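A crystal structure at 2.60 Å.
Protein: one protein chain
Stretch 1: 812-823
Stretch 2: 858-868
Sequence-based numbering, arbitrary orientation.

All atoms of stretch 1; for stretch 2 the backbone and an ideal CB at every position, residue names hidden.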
ATOM      1  N   ASP A 812       9.483  15.273 -16.120  1.00 18.70           N
ATOM      2  CA  ASP A 812      10.610  15.423 -15.211  1.00 23.72           C
ATOM      3  C   ASP A 812      11.535  16.551 -15.691  1.00 25.82           C
ATOM      4  O   ASP A 812      12.300  16.373 -16.640  1.00 24.23           O
ATOM      5  CB  ASP A 812      11.385  14.109 -15.109  1.00 21.84           C
ATOM      6  CG  ASP A 812      12.423  14.127 -14.002  1.00 22.64           C
ATOM      7  OD1 ASP A 812      12.621  15.199 -13.380  1.00 23.24           O
ATOM      8  OD2 ASP A 812      13.047  13.069 -13.759  1.00 16.91           O
ATOM      9  N   VAL A 813      11.454  17.708 -15.040  1.00 20.99           N
ATOM     10  CA  VAL A 813      12.333  18.828 -15.361  1.00 19.62           C
ATOM     11  C   VAL A 813      13.604  18.712 -14.522  1.00 22.16           C
ATOM     12  O   VAL A 813      13.630  19.090 -13.345  1.00 18.57           O
ATOM     13  CB  VAL A 813      11.642  20.179 -15.108  1.00 20.93           C
ATOM     14  CG1 VAL A 813      12.579  21.347 -15.449  1.00 17.51           C
ATOM     15  CG2 VAL A 813      10.345  20.263 -15.906  1.00 18.05           C
ATOM     16  N   THR A 814      14.659  18.192 -15.145  1.00 20.72           N
ATOM     17  CA  THR A 814      15.850  17.745 -14.425  1.00 20.82           C
ATOM     18  C   THR A 814      16.836  18.848 -14.061  1.00 22.81           C
ATOM     19  O   THR A 814      17.767  18.616 -13.291  1.00 24.94           O
ATOM     20  CB  THR A 814      16.601  16.689 -15.238  1.00 25.74           C
ATOM     21  OG1 THR A 814      17.100  17.285 -16.440  1.00 24.35           O
ATOM     22  CG2 THR A 814      15.666  15.532 -15.592  1.00 25.85           C
ATOM     23  N   GLN A 815      16.643  20.037 -14.627  1.00 25.66           N
ATOM     24  CA  GLN A 815      17.509  21.180 -14.343  1.00 26.48           C
ATOM     25  C   GLN A 815      16.657  22.407 -14.082  1.00 26.39           C
ATOM     26  O   GLN A 815      15.891  22.828 -14.949  1.00 28.26           O
ATOM     27  CB  GLN A 815      18.461  21.466 -15.514  1.00 17.87           C
ATOM     28  CG  GLN A 815      19.425  20.339 -15.822  1.00 17.74           C
ATOM     29  CD  GLN A 815      20.360  20.057 -14.661  1.00 20.87           C
ATOM     30  OE1 GLN A 815      20.674  20.947 -13.870  1.00 25.30           O
ATOM     31  NE2 GLN A 815      20.814  18.816 -14.556  1.00 20.74           N
ATOM     32  N   PRO A 816      16.789  22.993 -12.887  1.00 25.61           N
ATOM     33  CA  PRO A 816      16.039  24.213 -12.582  1.00 25.12           C
ATOM     34  C   PRO A 816      16.416  25.322 -13.553  1.00 23.50           C
ATOM     35  O   PRO A 816      17.571  25.408 -13.959  1.00 27.27           O
ATOM     36  CB  PRO A 816      16.505  24.567 -11.165  1.00 22.77           C
ATOM     37  CG  PRO A 816      17.825  23.886 -11.015  1.00 21.17           C
ATOM     38  CD  PRO A 816      17.724  22.627 -11.810  1.00 22.38           C
ATOM     39  N   GLY A 817      15.445  26.146 -13.925  1.00 20.32           N
ATOM     40  CA  GLY A 817      15.692  27.281 -14.787  1.00 17.71           C
ATOM     41  C   GLY A 817      14.393  27.849 -15.313  1.00 26.35           C
ATOM     42  O   GLY A 817      13.315  27.330 -15.022  1.00 27.12           O
ATOM     43  N   THR A 818      14.491  28.928 -16.082  1.00 23.51           N
ATOM     44  CA  THR A 818      13.339  29.463 -16.785  1.00 23.78           C
ATOM     45  C   THR A 818      13.377  29.015 -18.241  1.00 27.47           C
ATOM     46  O   THR A 818      14.266  29.394 -18.996  1.00 30.88           O
ATOM     47  CB  THR A 818      13.303  30.993 -16.716  1.00 26.14           C
ATOM     48  OG1 THR A 818      13.099  31.400 -15.359  1.00 25.72           O
ATOM     49  CG2 THR A 818      12.181  31.544 -17.583  1.00 20.07           C
ATOM     50  N   TYR A 819      12.412  28.195 -18.635  1.00 29.59           N
ATOM     51  CA  TYR A 819      12.412  27.644 -19.980  1.00 25.06           C
ATOM     52  C   TYR A 819      11.228  28.131 -20.804  1.00 34.99           C
ATOM     53  O   TYR A 819      10.115  28.313 -20.301  1.00 32.22           O
ATOM     54  CB  TYR A 819      12.423  26.109 -19.942  1.00 22.87           C
ATOM     55  CG  TYR A 819      13.603  25.516 -19.209  1.00 25.80           C
ATOM     56  CD1 TYR A 819      14.836  25.371 -19.833  1.00 26.95           C
ATOM     57  CD2 TYR A 819      13.488  25.105 -17.891  1.00 22.63           C
ATOM     58  CE1 TYR A 819      15.917  24.833 -19.163  1.00 24.84           C
ATOM     59  CE2 TYR A 819      14.565  24.564 -17.211  1.00 20.51           C
ATOM     60  CZ  TYR A 819      15.774  24.430 -17.849  1.00 23.93           C
ATOM     61  OH  TYR A 819      16.841  23.890 -17.166  1.00 29.53           O
ATOM     62  N   ASP A 820      11.491  28.351 -22.084  1.00 37.82           N
ATOM     63  CA  ASP A 820      10.446  28.619 -23.050  1.00 32.39           C
ATOM     64  C   ASP A 820       9.825  27.263 -23.412  1.00 33.11           C
ATOM     65  O   ASP A 820      10.533  26.333 -23.804  1.00 29.61           O
ATOM     66  CB  ASP A 820      11.074  29.295 -24.271  1.00 36.20           C
ATOM     67  CG  ASP A 820      10.061  29.985 -25.145  1.00 50.90           C
ATOM     68  OD1 ASP A 820       8.945  30.266 -24.658  1.00 49.56           O
ATOM     69  OD2 ASP A 820      10.389  30.254 -26.321  1.00 58.82           O
ATOM     70  N   VAL A 821       8.512  27.132 -23.249  1.00 35.56           N
ATOM     71  CA  VAL A 821       7.863  25.844 -23.484  1.00 28.04           C
ATOM     72  C   VAL A 821       7.292  25.717 -24.890  1.00 28.83           C
ATOM     73  O   VAL A 821       6.388  26.458 -25.270  1.00 34.19           O
ATOM     74  CB  VAL A 821       6.749  25.574 -22.471  1.00 23.32           C
ATOM     75  CG1 VAL A 821       6.099  24.227 -22.759  1.00 22.22           C
ATOM     76  CG2 VAL A 821       7.314  25.601 -21.067  1.00 20.99           C
ATOM     77  N   LYS A 822       7.827  24.767 -25.652  1.00 24.71           N
ATOM     78  CA  LYS A 822       7.392  24.521 -27.023  1.00 25.02           C
ATOM     79  C   LYS A 822       6.737  23.144 -27.175  1.00 29.17           C
ATOM     80  O   LYS A 822       7.053  22.200 -26.449  1.00 28.09           O
ATOM     81  CB  LYS A 822       8.580  24.635 -27.985  1.00 25.86           C
ATOM     82  CG  LYS A 822       9.300  25.972 -27.935  1.00 33.33           C
ATOM     83  CD  LYS A 822      10.335  26.122 -29.052  1.00 33.69           C
ATOM     84  CE  LYS A 822      10.766  27.578 -29.195  1.00 34.94           C
ATOM     85  NZ  LYS A 822      11.792  27.807 -30.255  1.00 35.43           N
ATOM     86  N   SER A 823       5.824  23.025 -28.128  1.00 26.40           N
ATOM     87  CA  SER A 823       5.244  21.725 -28.433  1.00 27.08           C
ATOM     88  C   SER A 823       5.215  21.511 -29.936  1.00 24.00           C
ATOM     89  O   SER A 823       4.970  22.448 -30.694  1.00 28.66           O
ATOM     90  CB  SER A 823       3.836  21.602 -27.848  1.00 26.69           C
ATOM     91  OG  SER A 823       2.948  22.521 -28.455  1.00 33.68           O
ATOM     92  N   UNK A 858       4.135  21.772 -37.111  1.00 35.25           N
ATOM     93  CA  UNK A 858       4.669  23.079 -36.747  1.00 31.02           C
ATOM     94  C   UNK A 858       5.132  23.058 -35.301  1.00 31.21           C
ATOM     95  O   UNK A 858       4.643  22.273 -34.494  1.00 35.05           O
ATOM     96  CB  UNK A 858       3.624  24.176 -36.961  1.00 31.02           C
ATOM     97  N   UNK A 859       6.077  23.928 -34.973  1.00 31.81           N
ATOM     98  CA  UNK A 859       6.547  24.050 -33.603  1.00 28.97           C
ATOM     99  C   UNK A 859       5.891  25.256 -32.947  1.00 36.06           C
ATOM    100  O   UNK A 859       6.208  26.398 -33.285  1.00 40.73           O
ATOM    101  CB  UNK A 859       8.072  24.170 -33.557  1.00 28.97           C
ATOM    102  N   UNK A 860       4.979  25.005 -32.013  1.00 30.60           N
ATOM    103  CA  UNK A 860       4.299  26.082 -31.312  1.00 23.97           C
ATOM    104  C   UNK A 860       5.087  26.508 -30.087  1.00 28.81           C
ATOM    105  O   UNK A 860       5.509  25.672 -29.294  1.00 37.91           O
ATOM    106  CB  UNK A 860       2.886  25.654 -30.911  1.00 23.97           C
ATOM    107  N   UNK A 861       5.286  27.812 -29.936  1.00 31.26           N
ATOM    108  CA  UNK A 861       5.858  28.354 -28.713  1.00 30.07           C
ATOM    109  C   UNK A 861       4.716  28.749 -27.787  1.00 30.30           C
ATOM    110  O   UNK A 861       4.016  29.732 -28.033  1.00 31.77           O
ATOM    111  CB  UNK A 861       6.771  29.547 -29.005  1.00 30.07           C
ATOM    112  N   UNK A 862       4.519  27.971 -26.729  1.00 29.52           N
ATOM    113  CA  UNK A 862       3.400  28.197 -25.826  1.00 33.57           C
ATOM    114  C   UNK A 862       3.675  29.398 -24.942  1.00 32.22           C
ATOM    115  O   UNK A 862       2.798  30.231 -24.710  1.00 36.12           O
ATOM    116  CB  UNK A 862       3.131  26.956 -24.972  1.00 33.57           C
ATOM    117  N   UNK A 863       4.900  29.483 -24.444  1.00 28.74           N
ATOM    118  CA  UNK A 863       5.268  30.572 -23.564  1.00 31.30           C
ATOM    119  C   UNK A 863       6.349  30.179 -22.583  1.00 33.19           C
ATOM    120  O   UNK A 863       6.871  29.068 -22.628  1.00 38.07           O
ATOM    121  CB  UNK A 863       4.037  31.072 -22.805  1.00 31.30           C
ATOM    122  N   UNK A 864       6.669  31.090 -21.673  1.00 40.10           N
ATOM    123  CA  UNK A 864       7.777  30.888 -20.754  1.00 32.68           C
ATOM    124  C   UNK A 864       7.308  30.603 -19.321  1.00 32.63           C
ATOM    125  O   UNK A 864       6.252  31.076 -18.897  1.00 28.87           O
ATOM    126  CB  UNK A 864       8.687  32.118 -20.768  1.00 32.68           C
ATOM    127  N   UNK A 865       8.106  29.830 -18.585  1.00 26.86           N
ATOM    128  CA  UNK A 865       7.770  29.429 -17.226  1.00 21.69           C
ATOM    129  C   UNK A 865       9.030  29.226 -16.401  1.00 27.90           C
ATOM    130  O   UNK A 865      10.047  28.731 -16.900  1.00 27.26           O
ATOM    131  CB  UNK A 865       6.929  28.151 -17.234  1.00 21.69           C
ATOM    132  N   UNK A 866       8.960  29.598 -15.128  1.00 27.77           N
ATOM    133  CA  UNK A 866      10.116  29.466 -14.256  1.00 26.48           C
ATOM    134  C   UNK A 866      10.011  28.247 -13.339  1.00 27.85           C
ATOM    135  O   UNK A 866       9.121  28.165 -12.488  1.00 27.38           O
ATOM    136  CB  UNK A 866      10.282  30.735 -13.418  1.00 26.48           C
ATOM    137  N   UNK A 867      10.921  27.297 -13.537  1.00 25.59           N
ATOM    138  CA  UNK A 867      10.972  26.088 -12.731  1.00 23.33           C
ATOM    139  C   UNK A 867      12.069  26.265 -11.700  1.00 28.21           C
ATOM    140  O   UNK A 867      13.252  26.118 -12.009  1.00 27.23           O
ATOM    141  CB  UNK A 867      11.213  24.846 -13.591  1.00 23.33           C
ATOM    142  N   UNK A 868      11.660  26.589 -10.476  1.00 28.47           N
ATOM    143  CA  UNK A 868      12.583  27.012  -9.425  1.00 25.00           C
ATOM    144  C   UNK A 868      13.409  25.849  -8.901  1.00 24.59           C
ATOM    145  O   UNK A 868      14.573  26.012  -8.535  1.00 27.24           O
ATOM    146  CB  UNK A 868      11.813  27.662  -8.273  1.00 25.00           C
TER

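Strand 817-823 pairs antiparallel with stretch 2, so the visible backbone fixes which residues share a face.

At position 858 the ideal CB has nothing of stretch 1 within 5.5 Å; almost any side chain fits, and K858 leads away. At 859 the CB points sideways, 4.6 Å from S823 O; the charge of K822 lies beyond, so an acidic or polar chain would suit, though others could. E859 brings its end nearer, with OE2 3.9 Å from K822 CB.

Position 860 pairs with S823 through two backbone hydrogen bonds, N to S823 O and S823 N to O, each 2.9 Å. Its CB shares the face of V821 and S823, and many residues would do; F860 leads its ring away.

Position 861 pairs with K822, and its CB points to the face of D820 and K822, 4.5 Å from K822 CE. A small polar or basic residue would suit. T861 places CG2 3.3 Å from D820 OD2 and OG1 3.6 Å from K822 CE.

At 862 phi/psi of -75/-43 depart from regular strand values, marking a beta bulge where the register shifts by one. Its N donates to V821 O (2.8 Å), and a flexible apolar chain could graze V821 and continue outward. M862 brings CG to 4.4 Å from V821 CG1 before its end leads away; SD lies 3.6 Å from S823 OG.

Position 863 has phi/psi of 151/-175, where a CB would jam against the preceding carbonyl O. This alone calls for glycine, and G863 is found. Its O accepts from V821 N (2.6 Å); the return bond from its N to V821 O is weak at 3.5 Å.

Position 864 faces D820, its CB 4.3 Å from D820 OD1; small or polar residues suit. S864 sets OG 3.4 Å from T818 CG2.

Position 865 pairs with Y819 by two 3.0 Å bonds, N to Y819 O and Y819 N to O. Its CB, 4.6 Å from V821 CG2, admits apolar or aromatic chains; Y865 directs its ring away.

At 866 the CB is 3.5 Å from T818 OG1, inviting a small polar group. S866 OG hydrogen-bonds T818 OG1 at 3.2 Å.

At 867 the CB approaches V813 CG1 (4.2 Å), favouring a large apolar residue. F867 sets CD2 4.0 Å from V813 CG2 and CD1 3.5 Å from Y819 CD2; its ring lies oblique to that of Y819.

Position 868 points away, leaving the choice open; it is T868.

Stretch 2 858-868: KEFTMGSYSFT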
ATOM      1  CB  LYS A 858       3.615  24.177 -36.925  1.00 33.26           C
ATOM      2  CG  LYS A 858       3.156  24.401 -38.354  1.00 35.83           C
ATOM      3  CD  LYS A 858       2.419  25.724 -38.490  1.00 39.82           C
ATOM      4  CE  LYS A 858       1.175  25.788 -37.604  1.00 31.99           C
ATOM      5  NZ  LYS A 858       0.434  27.087 -37.755  1.00 31.93           N
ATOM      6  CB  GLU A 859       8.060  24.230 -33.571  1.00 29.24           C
ATOM      7  CG  GLU A 859       8.656  23.913 -32.227  1.00 33.16           C
ATOM      8  CD  GLU A 859       8.762  22.424 -31.994  1.00 35.20           C
ATOM      9  OE1 GLU A 859       8.854  21.669 -32.990  1.00 37.49           O
ATOM     10  OE2 GLU A 859       8.758  22.005 -30.817  1.00 38.99           O
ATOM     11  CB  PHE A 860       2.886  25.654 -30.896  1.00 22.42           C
ATOM     12  CG  PHE A 860       1.929  25.538 -32.043  1.00 24.82           C
ATOM     13  CD1 PHE A 860       1.950  24.423 -32.875  1.00 25.19           C
ATOM     14  CD2 PHE A 860       1.012  26.545 -32.300  1.00 27.49           C
ATOM     15  CE1 PHE A 860       1.070  24.312 -33.944  1.00 22.66           C
ATOM     16  CE2 PHE A 860       0.124  26.442 -33.365  1.00 25.35           C
ATOM     17  CZ  PHE A 860       0.155  25.322 -34.189  1.00 24.39           C
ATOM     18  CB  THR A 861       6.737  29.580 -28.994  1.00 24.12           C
ATOM     19  OG1 THR A 861       7.697  29.255 -30.001  1.00 31.84           O
ATOM     20  CG2 THR A 861       7.470  30.002 -27.737  1.00 32.44           C
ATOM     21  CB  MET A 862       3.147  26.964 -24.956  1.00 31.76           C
ATOM     22  CG  MET A 862       3.136  25.640 -25.708  1.00 27.91           C
ATOM     23  SD  MET A 862       1.840  25.561 -26.947  1.00 40.28           S
ATOM     24  CE  MET A 862       0.374  25.771 -25.933  1.00 38.76           C
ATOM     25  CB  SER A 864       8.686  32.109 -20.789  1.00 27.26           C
ATOM     26  OG  SER A 864       9.869  31.873 -20.056  1.00 46.03           O
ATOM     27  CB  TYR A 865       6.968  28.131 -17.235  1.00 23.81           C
ATOM     28  CG  TYR A 865       6.367  27.742 -15.893  1.00 27.11           C
ATOM     29  CD1 TYR A 865       5.099  28.174 -15.531  1.00 26.53           C
ATOM     30  CD2 TYR A 865       7.061  26.931 -15.000  1.00 23.74           C
ATOM     31  CE1 TYR A 865       4.540  27.819 -14.316  1.00 27.61           C
ATOM     32  CE2 TYR A 865       6.511  26.571 -13.784  1.00 23.63           C
ATOM     33  CZ  TYR A 865       5.246  27.018 -13.446  1.00 29.17           C
ATOM     34  OH  TYR A 865       4.677  26.663 -12.236  1.00 28.71           O
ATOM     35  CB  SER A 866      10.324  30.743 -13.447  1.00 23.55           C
ATOM     36  OG  SER A 866      11.529  30.664 -12.709  1.00 39.87           O
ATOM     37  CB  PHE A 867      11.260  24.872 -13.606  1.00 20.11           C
ATOM     38  CG  PHE A 867      10.327  24.739 -14.784  1.00 27.76           C
ATOM     39  CD1 PHE A 867      10.542  25.471 -15.950  1.00 22.61           C
ATOM     40  CD2 PHE A 867       9.236  23.876 -14.730  1.00 25.38           C
ATOM     41  CE1 PHE A 867       9.684  25.348 -17.038  1.00 21.93           C
ATOM     42  CE2 PHE A 867       8.375  23.750 -15.814  1.00 22.87           C
ATOM     43  CZ  PHE A 867       8.600  24.485 -16.969  1.00 23.35           C
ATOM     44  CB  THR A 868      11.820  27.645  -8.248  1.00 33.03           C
ATOM     45  OG1 THR A 868      10.943  26.670  -7.668  1.00 42.32           O
ATOM     46  CG2 THR A 868      10.992  28.834  -8.724  1.00 41.89           C
TER
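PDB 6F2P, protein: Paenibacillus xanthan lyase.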